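Orotidine 5'-phosphate decarboxylase (Sulfolobus solfataricus, PDB 4DBD) probably catalyses the decarboxylation of orotidine 5'-monophosphate to uridine 5'-monophosphate, the last step of de novo UMP synthesis. Local coordinates at residues A[29-32]-A[33-37]; A[66-69]-A[70-74]; A[125-128]-A[129-133]. All coordinates share one frame; numbering follows the deposited sequence.

Contact 1: residues A[29-32]-A[33-37]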
loop_
_atom_site.group_PDB
_atom_site.type_symbol
_atom_site.label_atom_id
_atom_site.label_comp_id
_atom_site.label_asym_id
_atom_site.label_seq_id
_atom_site.Cartn_x
_atom_site.Cartn_y
_atom_site.Cartn_z
ATOM N N ILE A 29 12.828 -14.188 0.596
ATOM C CA ILE A 29 11.784 -14.160 -0.404
ATOM C C ILE A 29 10.845 -13.035 -0.005
ATOM O O ILE A 29 10.444 -12.938 1.161
ATOM C CB ILE A 29 10.999 -15.473 -0.410
ATOM C CG1 ILE A 29 11.895 -16.610 -0.894
ATOM C CG2 ILE A 29 9.749 -15.337 -1.261
ATOM C CD1 ILE A 29 11.328 -17.988 -0.637
ATOM N N LYS A 30 10.516 -12.177 -0.962
ATOM C CA LYS A 30 9.645 -11.032 -0.710
ATOM C C LYS A 30 8.293 -11.286 -1.376
ATOM O O LYS A 30 8.188 -11.380 -2.601
ATOM C CB LYS A 30 10.274 -9.730 -1.228
ATOM C CG LYS A 30 9.477 -8.466 -0.878
ATOM C CD LYS A 30 10.159 -7.195 -1.386
ATOM C CE LYS A 30 9.974 -6.990 -2.883
ATOM N NZ LYS A 30 8.589 -6.602 -3.251
ATOM N N VAL A 31 7.260 -11.404 -0.545
ATOM C CA VAL A 31 5.917 -11.743 -0.987
ATOM C C VAL A 31 5.083 -10.480 -1.166
ATOM O O VAL A 31 4.966 -9.689 -0.238
ATOM C CB VAL A 31 5.222 -12.629 0.069
ATOM C CG1 VAL A 31 3.820 -12.972 -0.370
ATOM C CG2 VAL A 31 6.039 -13.893 0.331
ATOM N N GLY A 32 4.486 -10.303 -2.344
ATOM C CA GLY A 32 3.720 -9.105 -2.641
ATOM C C GLY A 32 2.224 -9.309 -2.753
ATOM O O GLY A 32 1.723 -10.433 -2.647
ATOM N N LEU A 33 1.497 -8.215 -2.968
ATOM C CA LEU A 33 0.056 -8.298 -3.190
ATOM C C LEU A 33 -0.315 -9.066 -4.463
ATOM O O LEU A 33 -1.325 -9.783 -4.487
ATOM C CB LEU A 33 -0.572 -6.904 -3.217
ATOM C CG LEU A 33 -1.159 -6.435 -1.888
ATOM C CD1 LEU A 33 -1.374 -4.927 -1.896
ATOM C CD2 LEU A 33 -2.461 -7.184 -1.592
ATOM N N PRO A 34 0.490 -8.928 -5.534
ATOM C CA PRO A 34 0.105 -9.681 -6.734
ATOM C C PRO A 34 0.004 -11.183 -6.475
ATOM O O PRO A 34 -0.893 -11.842 -7.028
ATOM C CB PRO A 34 1.248 -9.392 -7.698
ATOM C CG PRO A 34 1.740 -8.014 -7.277
ATOM C CD PRO A 34 1.638 -8.030 -5.781
ATOM N N LEU A 35 0.908 -11.719 -5.656
ATOM C CA LEU A 35 0.905 -13.152 -5.355
ATOM C C LEU A 35 -0.279 -13.513 -4.488
ATOM O O LEU A 35 -1.029 -14.452 -4.791
ATOM C CB LEU A 35 2.196 -13.561 -4.644
ATOM C CG LEU A 35 2.304 -15.045 -4.280
ATOM C CD1 LEU A 35 2.507 -15.867 -5.535
ATOM C CD2 LEU A 35 3.439 -15.301 -3.312
ATOM N N VAL A 36 -0.451 -12.768 -3.400
ATOM C CA VAL A 36 -1.542 -13.042 -2.474
ATOM C C VAL A 36 -2.906 -12.945 -3.166
ATOM O O VAL A 36 -3.800 -13.730 -2.879
ATOM C CB VAL A 36 -1.468 -12.123 -1.246
ATOM C CG1 VAL A 36 -2.665 -12.345 -0.330
ATOM C CG2 VAL A 36 -0.167 -12.371 -0.487
ATOM N N LEU A 37 -3.061 -12.011 -4.102
ATOM C CA LEU A 37 -4.309 -11.929 -4.869
ATOM C C LEU A 37 -4.443 -13.023 -5.954
ATOM O O LEU A 37 -5.553 -13.381 -6.347
ATOM C CB LEU A 37 -4.486 -10.539 -5.489
ATOM C CG LEU A 37 -4.481 -9.354 -4.519
ATOM C CD1 LEU A 37 -4.547 -8.049 -5.285
ATOM C CD2 LEU A 37 -5.630 -9.434 -3.509
#
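A chi1 of 179° sets CG1 of V31 opposite the backbone N, and L35 carries its CG in the same relation (chi1 -180°); V31 CG1 and L35 CD2 thereby meet at 3.8 Å where the second strand of the TIM barrel turns into helix 33-39. The same methyl, V31 CG1, also lies 4.0 Å from V36 CG2, the two valine side chains meeting at about a right angle, so one branch of V31 serves two residues of the first helical turn. Compact, branched apolar residues suit this bend, since T44 of helix 41-48 packs against V31, L35 and V36 alike. On the same strand K30, a predicted substrate-binding residue, forms a salt bridge with D59.

G32 is the N-cap. Its carbonyl oxygen begins the helical bonding: V36 N donates to G32 O at 3.3 Å in a nearly straight bond (N-H...O 174°), while L35 N offers G32 O a weak one. Glycine suits the place, since a side chain here would probably sit tight against CD of P34. P34 suits the first turn, where a residue with no N-H leaves no helical acceptor wanting, and its ring atom CD lies 3.3 Å from G32 C. L33 points away from the strand and packs on L33 of the second subunit, placing this turn at the dimer interface. Beside this first helical bond, methyl CG2 of V36 comes to 3.5 Å from G32 O.

Contact 2: residues A[66-69]-A[70-74]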
loop_
_atom_site.group_PDB
_atom_site.type_symbol
_atom_site.label_atom_id
_atom_site.label_comp_id
_atom_site.label_asym_id
_atom_site.label_seq_id
_atom_site.Cartn_x
_atom_site.Cartn_y
_atom_site.Cartn_z
ATOM N N GLY A 66 -2.061 3.720 11.650
ATOM C CA GLY A 66 -1.538 2.615 12.433
ATOM C C GLY A 66 -2.542 1.503 12.595
ATOM O O GLY A 66 -2.203 0.333 12.400
ATOM N N TYR A 67 -3.778 1.853 12.969
ATOM C CA TYR A 67 -4.824 0.847 13.159
ATOM C C TYR A 67 -4.953 -0.063 11.946
ATOM O O TYR A 67 -5.071 -1.281 12.083
ATOM C CB TYR A 67 -6.177 1.513 13.470
ATOM C CG TYR A 67 -7.368 0.595 13.283
ATOM C CD1 TYR A 67 -7.620 -0.445 14.173
ATOM C CD2 TYR A 67 -8.253 0.787 12.232
ATOM C CE1 TYR A 67 -8.724 -1.287 14.007
ATOM C CE2 TYR A 67 -9.359 -0.043 12.057
ATOM C CZ TYR A 67 -9.586 -1.078 12.949
ATOM O OH TYR A 67 -10.679 -1.905 12.771
ATOM N N ILE A 68 -4.914 0.525 10.755
ATOM C CA ILE A 68 -5.113 -0.251 9.532
ATOM C C ILE A 68 -3.879 -1.086 9.219
ATOM O O ILE A 68 -3.994 -2.241 8.822
ATOM C CB ILE A 68 -5.432 0.660 8.331
ATOM C CG1 ILE A 68 -6.783 1.369 8.517
ATOM C CG2 ILE A 68 -5.376 -0.123 7.036
ATOM C CD1 ILE A 68 -7.973 0.453 8.572
ATOM N N MET A 69 -2.691 -0.499 9.372
ATOM C CA MET A 69 -1.479 -1.261 9.107
ATOM C C MET A 69 -1.339 -2.450 10.039
ATOM O O MET A 69 -0.918 -3.524 9.626
ATOM C CB MET A 69 -0.248 -0.368 9.162
ATOM C CG MET A 69 -0.192 0.539 7.952
ATOM S SD MET A 69 1.334 1.491 7.770
ATOM C CE MET A 69 1.406 2.340 9.335
ATOM N N LYS A 70 -1.687 -2.256 11.306
ATOM C CA LYS A 70 -1.680 -3.364 12.266
ATOM C C LYS A 70 -2.729 -4.431 11.909
ATOM O O LYS A 70 -2.475 -5.631 12.025
ATOM C CB LYS A 70 -1.869 -2.825 13.687
ATOM C CG LYS A 70 -0.654 -2.054 14.195
ATOM C CD LYS A 70 -1.016 -1.125 15.348
ATOM C CE LYS A 70 -1.701 -1.855 16.484
ATOM N NZ LYS A 70 -2.000 -0.890 17.605
ATOM N N SER A 71 -3.899 -4.001 11.444
ATOM C CA SER A 71 -4.953 -4.948 11.054
ATOM C C SER A 71 -4.513 -5.805 9.866
ATOM O O SER A 71 -4.925 -6.959 9.718
ATOM C CB SER A 71 -6.240 -4.206 10.710
ATOM O OG SER A 71 -6.782 -3.586 11.864
ATOM N N ILE A 72 -3.679 -5.227 9.012
ATOM C CA ILE A 72 -3.125 -5.952 7.885
ATOM C C ILE A 72 -2.081 -6.970 8.324
ATOM O O ILE A 72 -2.185 -8.156 7.987
ATOM C CB ILE A 72 -2.507 -4.974 6.873
ATOM C CG1 ILE A 72 -3.605 -4.118 6.242
ATOM C CG2 ILE A 72 -1.723 -5.724 5.803
ATOM C CD1 ILE A 72 -3.090 -2.936 5.429
ATOM N N VAL A 73 -1.077 -6.533 9.079
ATOM C CA VAL A 73 0.046 -7.421 9.367
ATOM C C VAL A 73 -0.298 -8.545 10.339
ATOM O O VAL A 73 0.361 -9.581 10.348
ATOM C CB VAL A 73 1.308 -6.673 9.873
ATOM C CG1 VAL A 73 1.777 -5.598 8.847
ATOM C CG2 VAL A 73 1.073 -6.074 11.232
ATOM N N GLU A 74 -1.318 -8.358 11.163
ATOM C CA GLU A 74 -1.648 -9.432 12.104
ATOM C C GLU A 74 -2.234 -10.649 11.376
ATOM O O GLU A 74 -2.236 -11.752 11.914
ATOM C CB GLU A 74 -2.549 -8.944 13.250
ATOM C CG GLU A 74 -3.992 -8.705 12.878
ATOM C CD GLU A 74 -4.762 -7.972 13.973
ATOM O OE1 GLU A 74 -4.187 -7.711 15.054
ATOM O OE2 GLU A 74 -5.948 -7.648 13.743
#
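I72 reaches back along its helix to I68, one turn earlier. Its CB lies 3.5 Å from M69 O. A chi1 of -66° places CG1 beside the backbone N, and CG1 comes to 3.2 Å from I68 O, the carbonyl to which I72 N donates. The chain then runs on extended (chi2 169°), and the terminal CD1 meets I68 CG2 at 4.0 Å, the two isoleucines slanting past each other. Isoleucine suits this buried position: I72 also packs on F60 and L62 of strand 55-62 and on L37 of the second subunit.

On another side of the helix a serine bonds back onto the main chain. S71 OG donates to Y67 O at 2.9 Å, and S71 N donates to Y67 O at 3.0 Å. The two donors approach from opposite faces of the carbonyl plane, so a single oxygen is gripped twice and the buried hydroxyl is satisfied within its own helix.

This helix, 66-73, is the crossover of a beta-alpha-beta unit of the TIM barrel, between strands 55-62 and 81-85, and its G66, Y67 and I68 are predicted to bind substrate.

S71 OG also sits over one face of the Y67 ring, offset toward the rim and 3.7 Å from Y67 CE1. A chi1 of 163° carries that ring outward to the second subunit, where its hydroxyl is hydrogen-bonded to the hydroxyl of Y191 and its ring makes a cation-pi contact with R188. I68 packs on D11 of the second subunit. K70 N donates to G66 O at 2.9 Å, and the first carbons of the lysine lie along that carbonyl, K70 CG being 3.4 Å from G66 O.

Contact 3: residues A[125-128]-A[129-133]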
loop_
_atom_site.group_PDB
_atom_site.type_symbol
_atom_site.label_atom_id
_atom_site.label_comp_id
_atom_site.label_asym_id
_atom_site.label_seq_id
_atom_site.Cartn_x
_atom_site.Cartn_y
_atom_site.Cartn_z
ATOM N N ASP A 125 15.254 14.431 3.226
ATOM C CA ASP A 125 15.512 14.859 4.602
ATOM C C ASP A 125 14.387 14.417 5.515
ATOM O O ASP A 125 14.630 13.867 6.591
ATOM C CB ASP A 125 15.684 16.388 4.683
ATOM C CG ASP A 125 16.995 16.863 4.084
ATOM O OD1 ASP A 125 18.036 16.232 4.363
ATOM O OD2 ASP A 125 16.987 17.868 3.332
ATOM N N TYR A 126 13.153 14.657 5.091
ATOM C CA TYR A 126 11.994 14.174 5.835
ATOM C C TYR A 126 12.034 12.653 6.015
ATOM O O TYR A 126 11.869 12.137 7.115
ATOM C CB TYR A 126 10.705 14.560 5.120
ATOM C CG TYR A 126 9.474 14.093 5.867
ATOM C CD1 TYR A 126 9.170 14.609 7.123
ATOM C CD2 TYR A 126 8.623 13.132 5.325
ATOM C CE1 TYR A 126 8.053 14.195 7.819
ATOM C CE2 TYR A 126 7.498 12.709 6.015
ATOM C CZ TYR A 126 7.219 13.244 7.261
ATOM O OH TYR A 126 6.109 12.828 7.952
ATOM N N ILE A 127 12.241 11.933 4.920
ATOM C CA ILE A 127 12.246 10.480 4.983
ATOM C C ILE A 127 13.378 9.976 5.886
ATOM O O ILE A 127 13.177 9.088 6.703
ATOM C CB ILE A 127 12.278 9.854 3.554
ATOM C CG1 ILE A 127 10.839 9.813 2.997
ATOM C CG2 ILE A 127 12.848 8.452 3.600
ATOM C CD1 ILE A 127 10.746 9.698 1.484
ATOM N N LYS A 128 14.566 10.557 5.760
ATOM C CA LYS A 128 15.668 10.187 6.650
ATOM C C LYS A 128 15.324 10.420 8.115
ATOM O O LYS A 128 15.635 9.588 8.971
ATOM C CB LYS A 128 16.959 10.919 6.256
ATOM C CG LYS A 128 17.553 10.382 4.972
ATOM C CD LYS A 128 18.879 11.054 4.609
ATOM C CE LYS A 128 19.416 10.502 3.293
ATOM N NZ LYS A 128 20.821 10.942 3.034
ATOM N N ASN A 129 14.676 11.542 8.406
ATOM C CA ASN A 129 14.214 11.803 9.767
ATOM C C ASN A 129 13.210 10.773 10.268
ATOM O O ASN A 129 13.283 10.321 11.407
ATOM C CB ASN A 129 13.619 13.203 9.874
ATOM C CG ASN A 129 14.676 14.265 9.832
ATOM O OD1 ASN A 129 15.857 13.971 10.027
ATOM N ND2 ASN A 129 14.271 15.504 9.569
ATOM N N VAL A 130 12.252 10.420 9.425
ATOM C CA VAL A 130 11.323 9.353 9.780
ATOM C C VAL A 130 12.097 8.083 10.109
ATOM O O VAL A 130 11.823 7.410 11.112
ATOM C CB VAL A 130 10.308 9.100 8.657
ATOM C CG1 VAL A 130 9.502 7.867 8.954
ATOM C CG2 VAL A 130 9.401 10.312 8.492
ATOM N N ILE A 131 13.066 7.738 9.265
ATOM C CA ILE A 131 13.834 6.517 9.492
ATOM C C ILE A 131 14.615 6.598 10.801
ATOM O O ILE A 131 14.686 5.631 11.555
ATOM C CB ILE A 131 14.773 6.206 8.300
ATOM C CG1 ILE A 131 13.929 5.846 7.072
ATOM C CG2 ILE A 131 15.729 5.085 8.644
ATOM C CD1 ILE A 131 14.704 5.854 5.751
ATOM N N ARG A 132 15.194 7.760 11.075
ATOM C CA ARG A 132 15.903 7.960 12.341
ATOM C C ARG A 132 15.024 7.803 13.587
ATOM O O ARG A 132 15.447 7.200 14.570
ATOM C CB ARG A 132 16.601 9.318 12.346
ATOM C CG ARG A 132 17.737 9.401 11.362
ATOM C CD ARG A 132 18.151 10.844 11.147
ATOM N NE ARG A 132 19.262 10.944 10.215
ATOM C CZ ARG A 132 19.342 11.849 9.245
ATOM N NH1 ARG A 132 18.377 12.748 9.088
ATOM N NH2 ARG A 132 20.391 11.858 8.439
ATOM N N GLU A 133 13.805 8.336 13.549
ATOM C CA GLU A 133 12.889 8.195 14.684
ATOM C C GLU A 133 12.456 6.749 14.910
ATOM O O GLU A 133 12.404 6.276 16.041
ATOM C CB GLU A 133 11.645 9.066 14.500
ATOM C CG GLU A 133 11.867 10.542 14.730
ATOM C CD GLU A 133 10.585 11.339 14.589
ATOM O OE1 GLU A 133 9.499 10.718 14.593
ATOM O OE2 GLU A 133 10.660 12.582 14.466
#
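K128 O accepts the shortest bond here, from R132 N at 2.8 Å with an N-H...O angle of 159°, and CG of R132 presses against the same oxygen at 3.2 Å. From there the arginine runs extended to NE and folds its flat end over K128: the lysine CB lies over one face of the guanidinium, 3.7 Å from R132 NH1. In the plane of that group, at its edge, N129 OD1 receives a hydrogen from R132 NH1 at 3.0 Å. Asparagine suits the place: its short amide brings an acceptor to the guanidinium edge, and the bond probably favours this turn of the arginine. The lysine's ammonium forms a salt bridge with D155.

With CG opposite its backbone N (chi1 -179°), Y126 turns one ring face to V130 CG2, a CH-pi contact 4.0 Å from the centroid and 17° off the normal. F123 of the second subunit meets the Y126 ring edge-to-face. An alanine in place of Y126 would probably leave V130 CG2 without its aromatic cover and F123 of the second subunit without its ring partner.

Toward the barrel, I127 CG2 touches I131 CD1 at 3.8 Å, and both isoleucines pack on A112 of strand 107-113. Isoleucines facing the strands, a valine against helix 90-103, and polar or charged residues on the exposed side make this an amphipathic helix of the kind that surrounds a TIM barrel.

In the fold
The three contacts follow one another along the chain and belong to one TIM barrel, a closed ring of eight parallel strands with helices around it. Contact 1 joins strand 28-32 to helix 33-39; contact 2 lies within helix 66-73, which follows strand 55-62, and contact 3 within helix 124-134, between strands 107-113 and 138-141. The centres of contacts 1 and 2 are about 17 Å apart, those of 2 and 3 about 21 Å, and those of 1 and 3 about 27 Å, on opposite sides of the chain's centre. All three reach the second subunit, and contact 1 of one subunit packs against contact 2 of the other, consistent with a homodimer whose predicted substrate-binding residues lie near the interface.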